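MccB protein (Escherichia coli, PDB 6OM4) uses ATP to join an adenylate group to the MccA peptide through a phosphoramidate linkage during biosynthesis of the Trojan-horse antibiotic microcin C7. Local coordinates at residues C68-F71 with L72-F76; K175-L178 with L179-S183; E271-N274 with I275-I279; P48-Y51 with T52-L55. One frame throughout, in Å; residues are numbered along the deposited sequence.

Contact 1: residues C68-F71 with L72-F76; sequences CFRF and LKENF
Phe71 and Leu72 meet as neighbours on the last turns of helix 62-74, ring carbon CD1 of Phe71 lying 4.2 Å from Leu72 CG. Further along, the amide of Asn75 reaches back to the same phenylalanine: its ND2 stands 4.1 Å above the ring plane, over the centre. That nitrogen also donates a 2.9 Å bond to Phe71 O, with the acceptor 23° out of the amide plane, so one amide end both tops the aromatic face and occupies a carbonyl of the last turn. Leu72 N bonds to Cys68 O, and the leucine branch point follows its own amide, Leu72 CG resting 3.4 Å from Cys68 O.

On another side of the helix Lys73 crosses Phe69. Its CG sits over the ring face as a CH-pi contact, 4.0 Å from the Phe69 centroid. Phe69 holds its ring anti to the backbone N (chi1 179°), which brings the face under the lysine methylenes; Tyr3 and Phe45 pack against the same ring. Arg70 and Glu74 run alongside each other, and Arg70 NH2 forms a salt bridge of 2.9 Å to Glu74 OE2, met from above the carboxylate plane. Leu72 and Phe69 pack on Ile78 of strand 78-80, while Phe71 leans on Val29.

Past Glu74 the chain leaves the helix at Phe76, whose phi is positive at 59°. Phe76 N to Lys73 O, 3.0 Å, is one of the two bonds back into the last turn that, with this phi, make a Schellman motif at the C-terminal end of the helix.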
loop_
_atom_site.group_PDB
_atom_site.type_symbol
_atom_site.label_atom_id
_atom_site.label_comp_id
_atom_site.label_asym_id
_atom_site.label_seq_id
_atom_site.Cartn_x
_atom_site.Cartn_y
_atom_site.Cartn_z
ATOM N N CYS A 68 25.063 13.486 -18.942
ATOM C CA CYS A 68 23.627 13.318 -19.238
ATOM C C CYS A 68 23.220 11.862 -19.014
ATOM O O CYS A 68 22.190 11.566 -18.444
ATOM C CB CYS A 68 23.269 13.780 -20.640
ATOM S SG CYS A 68 23.523 15.555 -20.875
ATOM N N PHE A 69 24.064 10.927 -19.439
ATOM C CA PHE A 69 23.729 9.534 -19.281
ATOM C C PHE A 69 23.609 9.175 -17.780
ATOM O O PHE A 69 22.695 8.472 -17.380
ATOM C CB PHE A 69 24.767 8.709 -20.031
ATOM C CG PHE A 69 24.561 7.220 -19.951
ATOM C CD1 PHE A 69 23.728 6.576 -20.838
ATOM C CD2 PHE A 69 25.233 6.486 -18.999
ATOM C CE1 PHE A 69 23.555 5.202 -20.757
ATOM C CE2 PHE A 69 25.079 5.114 -18.937
ATOM C CZ PHE A 69 24.195 4.489 -19.785
ATOM N N ARG A 70 24.569 9.634 -16.955
ATOM C CA ARG A 70 24.559 9.422 -15.486
ATOM C C ARG A 70 23.252 9.981 -14.891
ATOM O O ARG A 70 22.595 9.348 -14.048
ATOM C CB ARG A 70 25.794 10.055 -14.832
ATOM C CG ARG A 70 25.933 9.876 -13.315
ATOM C CD ARG A 70 25.434 11.028 -12.453
ATOM N NE ARG A 70 25.901 12.289 -12.976
ATOM C CZ ARG A 70 25.245 13.432 -12.980
ATOM N NH1 ARG A 70 25.901 14.520 -13.331
ATOM N NH2 ARG A 70 23.969 13.510 -12.658
ATOM N N PHE A 71 22.885 11.172 -15.324
ATOM C CA PHE A 71 21.677 11.844 -14.883
ATOM C C PHE A 71 20.432 10.997 -15.204
ATOM O O PHE A 71 19.569 10.803 -14.351
ATOM C CB PHE A 71 21.602 13.230 -15.522
ATOM C CG PHE A 71 20.289 13.956 -15.362
ATOM C CD1 PHE A 71 19.211 13.661 -16.183
ATOM C CD2 PHE A 71 20.149 14.944 -14.405
ATOM C CE1 PHE A 71 17.988 14.295 -16.017
ATOM C CE2 PHE A 71 18.942 15.617 -14.263
ATOM C CZ PHE A 71 17.869 15.294 -15.069
ATOM N N LEU A 72 20.315 10.541 -16.448
ATOM C CA LEU A 72 19.163 9.714 -16.846
ATOM C C LEU A 72 19.138 8.387 -16.080
ATOM O O LEU A 72 18.081 7.914 -15.677
ATOM C CB LEU A 72 19.211 9.508 -18.356
ATOM C CG LEU A 72 18.930 10.771 -19.172
ATOM C CD1 LEU A 72 19.290 10.569 -20.639
ATOM C CD2 LEU A 72 17.468 11.124 -19.073
ATOM N N LYS A 73 20.298 7.756 -15.894
ATOM C CA LYS A 73 20.407 6.500 -15.193
ATOM C C LYS A 73 20.021 6.621 -13.716
ATOM O O LYS A 73 19.348 5.729 -13.171
ATOM C CB LYS A 73 21.855 5.992 -15.221
ATOM C CG LYS A 73 22.321 5.292 -16.481
ATOM C CD LYS A 73 23.646 4.559 -16.214
ATOM C CE LYS A 73 23.468 3.077 -15.983
ATOM N NZ LYS A 73 22.279 2.798 -15.150
ATOM N N GLU A 74 20.541 7.645 -13.022
ATOM C CA GLU A 74 20.380 7.718 -11.563
ATOM C C GLU A 74 18.922 8.025 -11.197
ATOM O O GLU A 74 18.528 7.823 -10.054
ATOM C CB GLU A 74 21.375 8.721 -10.976
ATOM C CG GLU A 74 20.984 10.170 -11.199
ATOM C CD GLU A 74 22.044 11.187 -10.802
ATOM O OE1 GLU A 74 23.110 10.770 -10.304
ATOM O OE2 GLU A 74 21.815 12.417 -11.043
ATOM N N ASN A 75 18.138 8.502 -12.166
ATOM C CA ASN A 75 16.701 8.716 -11.973
ATOM C C ASN A 75 15.855 7.558 -12.551
ATOM O O ASN A 75 14.636 7.655 -12.538
ATOM C CB ASN A 75 16.311 10.067 -12.560
ATOM C CG ASN A 75 16.898 11.210 -11.762
ATOM O OD1 ASN A 75 16.489 11.449 -10.629
ATOM N ND2 ASN A 75 17.846 11.906 -12.340
ATOM N N PHE A 76 16.490 6.496 -13.066
ATOM C CA PHE A 76 15.792 5.360 -13.735
ATOM C C PHE A 76 14.973 5.829 -14.942
ATOM O O PHE A 76 14.026 5.141 -15.373
ATOM C CB PHE A 76 14.982 4.531 -12.723
ATOM C CG PHE A 76 15.769 4.270 -11.472
ATOM C CD1 PHE A 76 16.949 3.551 -11.542
ATOM C CD2 PHE A 76 15.374 4.798 -10.276
ATOM C CE1 PHE A 76 17.717 3.358 -10.410
ATOM C CE2 PHE A 76 16.111 4.554 -9.128
ATOM C CZ PHE A 76 17.301 3.868 -9.213
#

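Contact 2: residues K175-L178 with L179-S183; sequences KREL and LKRNS
The last turns of helix 170-181 are drawn by Leu179 N bonding to Lys175 O at 3.1 Å, Lys180 N to Arg176 O, and Asn182 N to Leu178 O just as the helix gives way to loop. Bonds from Arg181 N to Glu177 O and Leu178 O are weak, but the arginine's own guanidinium comes back to the same turn. Its NH1 donates to Glu177 O, which lies in the guanidinium plane 3.0 Å away, and also to Glu177 OE1 at 2.8 Å on the anti side of that carboxylate.

The glutamate is folded to meet these donors: chi2 of -59° bends its chain, so that Glu177 crosses Arg181 obliquely while lying alongside Lys180. Lys180 NZ takes OE2 of Glu177 from the syn side at 3.0 Å, with a weaker link to OE1. Arg176 adds a side-on grip with two nitrogens on one oxygen: Arg176 NE donates over 2.7 Å to the anti lone pair of Glu177 OE2, and NH2 donates to the same oxygen; Arg176 NH2 also pairs with Asp165. A separate apolar patch forms where Leu179 CD1 touches Lys175 CE at 3.8 Å, both side chains resting on Val187 of strand 186-191. Leu178 turns to helix 125-136, meeting Ser131 and Ala135.

The helix links strands 141-146 and 186-191 as the middle element of a beta-alpha-beta unit. With OE2 shared by three donors and OE1 held by Arg181 and more weakly by Lys180, the buried Glu177 carboxylate is probably kept ionised, and its salt-bridge network pins three basic residues together near the helix end.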
loop_
_atom_site.group_PDB
_atom_site.type_symbol
_atom_site.label_atom_id
_atom_site.label_comp_id
_atom_site.label_asym_id
_atom_site.label_seq_id
_atom_site.Cartn_x
_atom_site.Cartn_y
_atom_site.Cartn_z
ATOM N N LYS A 175 -15.532 -12.389 -3.435
ATOM C CA LYS A 175 -14.878 -13.430 -4.210
ATOM C C LYS A 175 -15.371 -13.390 -5.660
ATOM O O LYS A 175 -14.590 -13.472 -6.600
ATOM C CB LYS A 175 -15.113 -14.824 -3.622
ATOM C CG LYS A 175 -14.590 -15.933 -4.515
ATOM C CD LYS A 175 -14.601 -17.260 -3.866
ATOM C CE LYS A 175 -13.904 -18.300 -4.719
ATOM N NZ LYS A 175 -14.356 -19.652 -4.330
ATOM N N ARG A 176 -16.696 -13.278 -5.854
ATOM C CA ARG A 176 -17.258 -13.297 -7.227
ATOM C C ARG A 176 -16.662 -12.123 -8.026
ATOM O O ARG A 176 -16.223 -12.270 -9.143
ATOM C CB ARG A 176 -18.790 -13.238 -7.164
ATOM C CG ARG A 176 -19.488 -13.045 -8.500
ATOM C CD ARG A 176 -20.957 -12.684 -8.339
ATOM N NE ARG A 176 -21.163 -11.252 -8.143
ATOM C CZ ARG A 176 -22.103 -10.692 -7.389
ATOM N NH1 ARG A 176 -22.925 -11.430 -6.653
ATOM N NH2 ARG A 176 -22.214 -9.378 -7.349
ATOM N N GLU A 177 -16.617 -10.953 -7.398
ATOM C CA GLU A 177 -16.217 -9.729 -8.082
ATOM C C GLU A 177 -14.703 -9.694 -8.356
ATOM O O GLU A 177 -14.287 -9.142 -9.347
ATOM C CB GLU A 177 -16.744 -8.536 -7.285
ATOM C CG GLU A 177 -18.260 -8.445 -7.362
ATOM C CD GLU A 177 -18.838 -8.302 -8.765
ATOM O OE1 GLU A 177 -18.273 -7.531 -9.600
ATOM O OE2 GLU A 177 -19.874 -8.991 -9.029
ATOM N N LEU A 178 -13.896 -10.299 -7.476
ATOM C CA LEU A 178 -12.474 -10.352 -7.644
ATOM C C LEU A 178 -12.177 -11.262 -8.833
ATOM O O LEU A 178 -11.355 -10.954 -9.660
ATOM C CB LEU A 178 -11.771 -10.871 -6.379
ATOM C CG LEU A 178 -11.733 -9.950 -5.148
ATOM C CD1 LEU A 178 -10.794 -10.519 -4.104
ATOM C CD2 LEU A 178 -11.318 -8.538 -5.522
ATOM N N LEU A 179 -12.852 -12.415 -8.903
ATOM C CA LEU A 179 -12.577 -13.373 -9.975
ATOM C C LEU A 179 -13.143 -12.866 -11.310
ATOM O O LEU A 179 -12.645 -13.228 -12.378
ATOM C CB LEU A 179 -13.116 -14.745 -9.590
ATOM C CG LEU A 179 -12.364 -15.439 -8.456
ATOM C CD1 LEU A 179 -13.015 -16.774 -8.094
ATOM C CD2 LEU A 179 -10.902 -15.677 -8.802
ATOM N N LYS A 180 -14.137 -11.974 -11.282
ATOM C CA LYS A 180 -14.575 -11.373 -12.540
ATOM C C LYS A 180 -13.515 -10.424 -13.108
ATOM O O LYS A 180 -13.505 -10.168 -14.327
ATOM C CB LYS A 180 -15.876 -10.607 -12.369
ATOM C CG LYS A 180 -17.076 -11.534 -12.300
ATOM C CD LYS A 180 -18.294 -10.839 -11.741
ATOM C CE LYS A 180 -18.612 -9.511 -12.409
ATOM N NZ LYS A 180 -19.949 -8.997 -12.002
ATOM N N ARG A 181 -12.703 -9.846 -12.210
ATOM C CA ARG A 181 -11.680 -8.874 -12.551
ATOM C C ARG A 181 -10.338 -9.514 -12.872
ATOM O O ARG A 181 -9.621 -8.970 -13.726
ATOM C CB ARG A 181 -11.549 -7.844 -11.430
ATOM C CG ARG A 181 -12.702 -6.863 -11.485
ATOM C CD ARG A 181 -12.882 -6.071 -10.213
ATOM N NE ARG A 181 -13.973 -5.110 -10.378
ATOM C CZ ARG A 181 -15.272 -5.387 -10.336
ATOM N NH1 ARG A 181 -15.698 -6.610 -10.056
ATOM N NH2 ARG A 181 -16.164 -4.429 -10.554
ATOM N N ASN A 182 -10.003 -10.601 -12.188
ATOM C CA ASN A 182 -8.778 -11.340 -12.455
ATOM C C ASN A 182 -9.010 -12.838 -12.211
ATOM O O ASN A 182 -8.983 -13.311 -11.079
ATOM C CB ASN A 182 -7.592 -10.819 -11.640
ATOM C CG ASN A 182 -6.283 -11.345 -12.158
ATOM O OD1 ASN A 182 -6.286 -12.316 -12.920
ATOM N ND2 ASN A 182 -5.193 -10.660 -11.835
ATOM N N SER A 183 -9.201 -13.584 -13.288
ATOM C CA SER A 183 -9.549 -14.982 -13.175
ATOM C C SER A 183 -8.288 -15.845 -13.071
ATOM O O SER A 183 -8.412 -17.058 -12.955
ATOM C CB SER A 183 -10.412 -15.416 -14.301
ATOM O OG SER A 183 -9.787 -15.145 -15.535
#

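Contact 3: residues E271-N274 with I275-I279; sequences EKEN and IDHKI
Asp276 N donates to Lys272 O over 2.8 Å, the first turn of helix 273-285 closing on the residue at its N-cap. One step on, His277 N bonds to Glu273 O at 3.0 Å and the two side chains add a second link between the same residues.

Glu273 extends its chain with CG anti to the backbone N (chi1 -177°) and reaches across the imidazole. His277 NE2 then donates to Glu273 OE2 at 3.1 Å, on the anti side of the carboxylate but 35° out of its plane; the ring itself stands 35° from the carboxylate plane. Glu273 CG lies 3.2 Å from His277 NE2, well out of the ring plane, whereas OE2 meets the ring at its edge. This is a histidine-carboxylate hydrogen bond on the protein surface, away from the known sites. Lys278 N reaches Asn274 O only in a weak bond.

A little apolar packing sits beside the cap, where Lys272 CB lies 4.1 Å from Ile275 CG1. Asp276 turns its carboxylate away from this turn: OD1 accepts from Ala270 N and forms a salt bridge with Lys280, tying the chain ahead of the helix to the turn that follows.

Ala270 also packs against Ile275 and Ile279. The centre of the contact lies about 39 Å from the centre of the chain; the helix comes after strand 243-250 and the zinc-binding Cys257 and Cys260, and precedes helix 292-311.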
loop_
_atom_site.group_PDB
_atom_site.type_symbol
_atom_site.label_atom_id
_atom_site.label_comp_id
_atom_site.label_asym_id
_atom_site.label_seq_id
_atom_site.Cartn_x
_atom_site.Cartn_y
_atom_site.Cartn_z
ATOM N N GLU A 271 -11.174 5.007 35.703
ATOM C CA GLU A 271 -10.911 4.358 37.019
ATOM C C GLU A 271 -12.156 4.433 37.919
ATOM O O GLU A 271 -12.256 3.683 38.878
ATOM C CB GLU A 271 -9.770 5.011 37.811
ATOM C CG GLU A 271 -8.713 5.730 36.999
ATOM C CD GLU A 271 -9.149 7.044 36.355
ATOM O OE1 GLU A 271 -9.245 7.028 35.133
ATOM O OE2 GLU A 271 -9.402 8.074 37.065
ATOM N N LYS A 272 -13.061 5.379 37.649
ATOM C CA LYS A 272 -14.313 5.527 38.383
ATOM C C LYS A 272 -15.392 4.690 37.687
ATOM O O LYS A 272 -15.707 4.942 36.557
ATOM C CB LYS A 272 -14.713 6.996 38.466
ATOM C CG LYS A 272 -13.816 7.817 39.385
ATOM C CD LYS A 272 -13.348 9.128 38.833
ATOM C CE LYS A 272 -12.192 9.709 39.620
ATOM N NZ LYS A 272 -11.169 10.250 38.699
ATOM N N GLU A 273 -15.932 3.690 38.380
ATOM C CA GLU A 273 -16.902 2.779 37.773
ATOM C C GLU A 273 -18.105 3.537 37.196
ATOM O O GLU A 273 -18.548 3.196 36.108
ATOM C CB GLU A 273 -17.378 1.739 38.782
ATOM C CG GLU A 273 -18.333 0.736 38.163
ATOM C CD GLU A 273 -18.745 -0.402 39.082
ATOM O OE1 GLU A 273 -18.776 -0.193 40.320
ATOM O OE2 GLU A 273 -19.036 -1.499 38.552
ATOM N N ASN A 274 -18.631 4.555 37.895
ATOM C CA ASN A 274 -19.829 5.238 37.433
ATOM C C ASN A 274 -19.548 5.853 36.051
ATOM O O ASN A 274 -20.345 5.733 35.098
ATOM C CB ASN A 274 -20.315 6.297 38.429
ATOM C CG ASN A 274 -21.469 7.133 37.913
ATOM O OD1 ASN A 274 -22.607 6.966 38.354
ATOM N ND2 ASN A 274 -21.203 8.055 37.004
ATOM N N ILE A 275 -18.418 6.563 35.967
ATOM C CA ILE A 275 -17.992 7.220 34.758
ATOM C C ILE A 275 -17.649 6.168 33.689
ATOM O O ILE A 275 -18.000 6.342 32.487
ATOM C CB ILE A 275 -16.799 8.168 35.033
ATOM C CG1 ILE A 275 -17.135 9.224 36.089
ATOM C CG2 ILE A 275 -16.332 8.811 33.729
ATOM C CD1 ILE A 275 -18.282 10.091 35.730
ATOM N N ASP A 276 -17.010 5.071 34.108
ATOM C CA ASP A 276 -16.616 4.014 33.192
ATOM C C ASP A 276 -17.819 3.449 32.434
ATOM O O ASP A 276 -17.739 3.223 31.252
ATOM C CB ASP A 276 -15.889 2.895 33.945
ATOM C CG ASP A 276 -15.266 1.850 33.043
ATOM O OD1 ASP A 276 -14.394 2.208 32.210
ATOM O OD2 ASP A 276 -15.674 0.667 33.178
ATOM N N HIS A 277 -18.907 3.124 33.143
ATOM C CA HIS A 277 -20.113 2.622 32.501
ATOM C C HIS A 277 -20.662 3.646 31.496
ATOM O O HIS A 277 -21.119 3.230 30.439
ATOM C CB HIS A 277 -21.178 2.210 33.520
ATOM C CG HIS A 277 -20.787 1.044 34.370
ATOM N ND1 HIS A 277 -20.445 -0.179 33.829
ATOM C CD2 HIS A 277 -20.771 0.887 35.716
ATOM C CE1 HIS A 277 -20.144 -1.024 34.810
ATOM N NE2 HIS A 277 -20.346 -0.404 35.981
ATOM N N LYS A 278 -20.599 4.962 31.795
ATOM C CA LYS A 278 -21.079 5.982 30.836
ATOM C C LYS A 278 -20.222 5.973 29.569
ATOM O O LYS A 278 -20.732 5.967 28.453
ATOM C CB LYS A 278 -21.157 7.374 31.483
ATOM C CG LYS A 278 -22.177 7.499 32.615
ATOM C CD LYS A 278 -22.222 8.882 33.253
ATOM C CE LYS A 278 -23.478 9.216 34.040
ATOM N NZ LYS A 278 -23.719 8.246 35.120
ATOM N N ILE A 279 -18.910 5.924 29.742
ATOM C CA ILE A 279 -17.978 5.858 28.644
ATOM C C ILE A 279 -18.244 4.620 27.773
ATOM O O ILE A 279 -18.291 4.718 26.533
ATOM C CB ILE A 279 -16.528 5.871 29.139
ATOM C CG1 ILE A 279 -16.219 7.216 29.796
ATOM C CG2 ILE A 279 -15.598 5.556 27.989
ATOM C CD1 ILE A 279 -14.914 7.267 30.512
#

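Contact 4: residues P48-Y51 with T52-L55; sequences PSSY and TAAL
Ser49 OG sits 3.5 Å from Ala53 CB, where the short strand 49-50 runs into helix 51-58 through a serine N-cap. Backbone bonds from Ser49 to Tyr3 hold this edge strand against strand 2-5. Ser50 is the cap itself. With OG placed between its backbone N and carbonyl carbon (chi1 58°), the hydroxyl swings over the start of the helix and accepts from Ala53 N at 3.1 Å, nearly straight at 161°. The methyl of Ala53 closes on the same oxygen, its CB 3.3 Å from Ser50 OG. Ser50 O meanwhile takes Ala54 N at 3.1 Å, so side chain and backbone of one serine occupy two successive amides of the first turn.

Tyr51 begins the helix and accepts from Leu55 N through its carbonyl. Its ring meets Phe65 and Phe69 of helix 62-74 edge-to-face, while Leu55 also touches Phe65. Along the helix flank the Tyr51 and Leu55 side chains run side by side, pointing the same way, and touch where Leu55 CD2 approaches Tyr51 CE2 obliquely at 4.0 Å.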
loop_
_atom_site.group_PDB
_atom_site.type_symbol
_atom_site.label_atom_id
_atom_site.label_comp_id
_atom_site.label_asym_id
_atom_site.label_seq_id
_atom_site.Cartn_x
_atom_site.Cartn_y
_atom_site.Cartn_z
ATOM N N PRO A 48 16.678 0.122 -28.014
ATOM C CA PRO A 48 17.734 -0.403 -27.145
ATOM C C PRO A 48 19.106 -0.083 -27.747
ATOM O O PRO A 48 19.355 -0.385 -28.891
ATOM C CB PRO A 48 17.517 -1.926 -27.154
ATOM C CG PRO A 48 16.048 -2.082 -27.503
ATOM C CD PRO A 48 15.739 -0.933 -28.437
ATOM N N SER A 49 19.977 0.519 -26.955
ATOM C CA SER A 49 21.248 0.948 -27.448
ATOM C C SER A 49 22.301 0.869 -26.342
ATOM O O SER A 49 21.999 1.124 -25.157
ATOM C CB SER A 49 21.130 2.339 -27.977
ATOM O OG SER A 49 22.421 2.829 -28.303
ATOM N N SER A 50 23.550 0.545 -26.716
ATOM C CA SER A 50 24.685 0.649 -25.787
ATOM C C SER A 50 25.070 2.128 -25.601
ATOM O O SER A 50 24.735 2.971 -26.365
ATOM C CB SER A 50 25.892 -0.146 -26.233
ATOM O OG SER A 50 26.314 0.277 -27.524
ATOM N N TYR A 51 25.789 2.395 -24.532
ATOM C CA TYR A 51 26.445 3.680 -24.311
ATOM C C TYR A 51 27.268 4.083 -25.525
ATOM O O TYR A 51 27.146 5.183 -26.006
ATOM C CB TYR A 51 27.389 3.537 -23.127
ATOM C CG TYR A 51 28.084 4.792 -22.686
ATOM C CD1 TYR A 51 27.506 5.608 -21.724
ATOM C CD2 TYR A 51 29.343 5.112 -23.146
ATOM C CE1 TYR A 51 28.150 6.744 -21.257
ATOM C CE2 TYR A 51 30.015 6.231 -22.673
ATOM C CZ TYR A 51 29.406 7.060 -21.743
ATOM O OH TYR A 51 30.041 8.177 -21.278
ATOM N N THR A 52 28.100 3.166 -26.035
ATOM C CA THR A 52 28.981 3.540 -27.198
ATOM C C THR A 52 28.169 3.787 -28.481
ATOM O O THR A 52 28.444 4.750 -29.189
ATOM C CB THR A 52 30.134 2.554 -27.420
ATOM O OG1 THR A 52 29.547 1.384 -27.996
ATOM C CG2 THR A 52 30.890 2.268 -26.143
ATOM N N ALA A 53 27.161 2.960 -28.792
ATOM C CA ALA A 53 26.328 3.156 -29.958
ATOM C C ALA A 53 25.615 4.510 -29.909
ATOM O O ALA A 53 25.447 5.140 -30.958
ATOM C CB ALA A 53 25.334 2.017 -30.118
ATOM N N ALA A 54 25.176 4.932 -28.707
ATOM C CA ALA A 54 24.543 6.223 -28.530
ATOM C C ALA A 54 25.595 7.334 -28.674
ATOM O O ALA A 54 25.354 8.282 -29.375
ATOM C CB ALA A 54 23.849 6.316 -27.191
ATOM N N LEU A 55 26.738 7.165 -28.021
ATOM C CA LEU A 55 27.845 8.165 -28.070
ATOM C C LEU A 55 28.290 8.402 -29.519
ATOM O O LEU A 55 28.628 9.525 -29.849
ATOM C CB LEU A 55 28.980 7.681 -27.163
ATOM C CG LEU A 55 30.258 8.515 -27.095
ATOM C CD1 LEU A 55 29.953 9.956 -26.762
ATOM C CD2 LEU A 55 31.182 7.931 -26.053
#

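From the N terminus the order is contact 4, contact 1, contact 2, contact 3; all four are local turns in series, so none nests in or crosses another and none closes a long loop. Contact 4 starts helix 51-58 and contact 1 ends the next helix, 62-74. These two touch, Phe69 CD2 lying 3.7 Å from Tyr51 CD1, and so join the N-terminal helices beside strands 2-5 and 78-80. Contact 2, its centre 40 Å from that of contact 1, ends a crossover helix of the nucleotide-binding ThiF region. Contact 3, also in the ThiF region, opens a peripheral helix, its centre about 75 Å from that of contact 4.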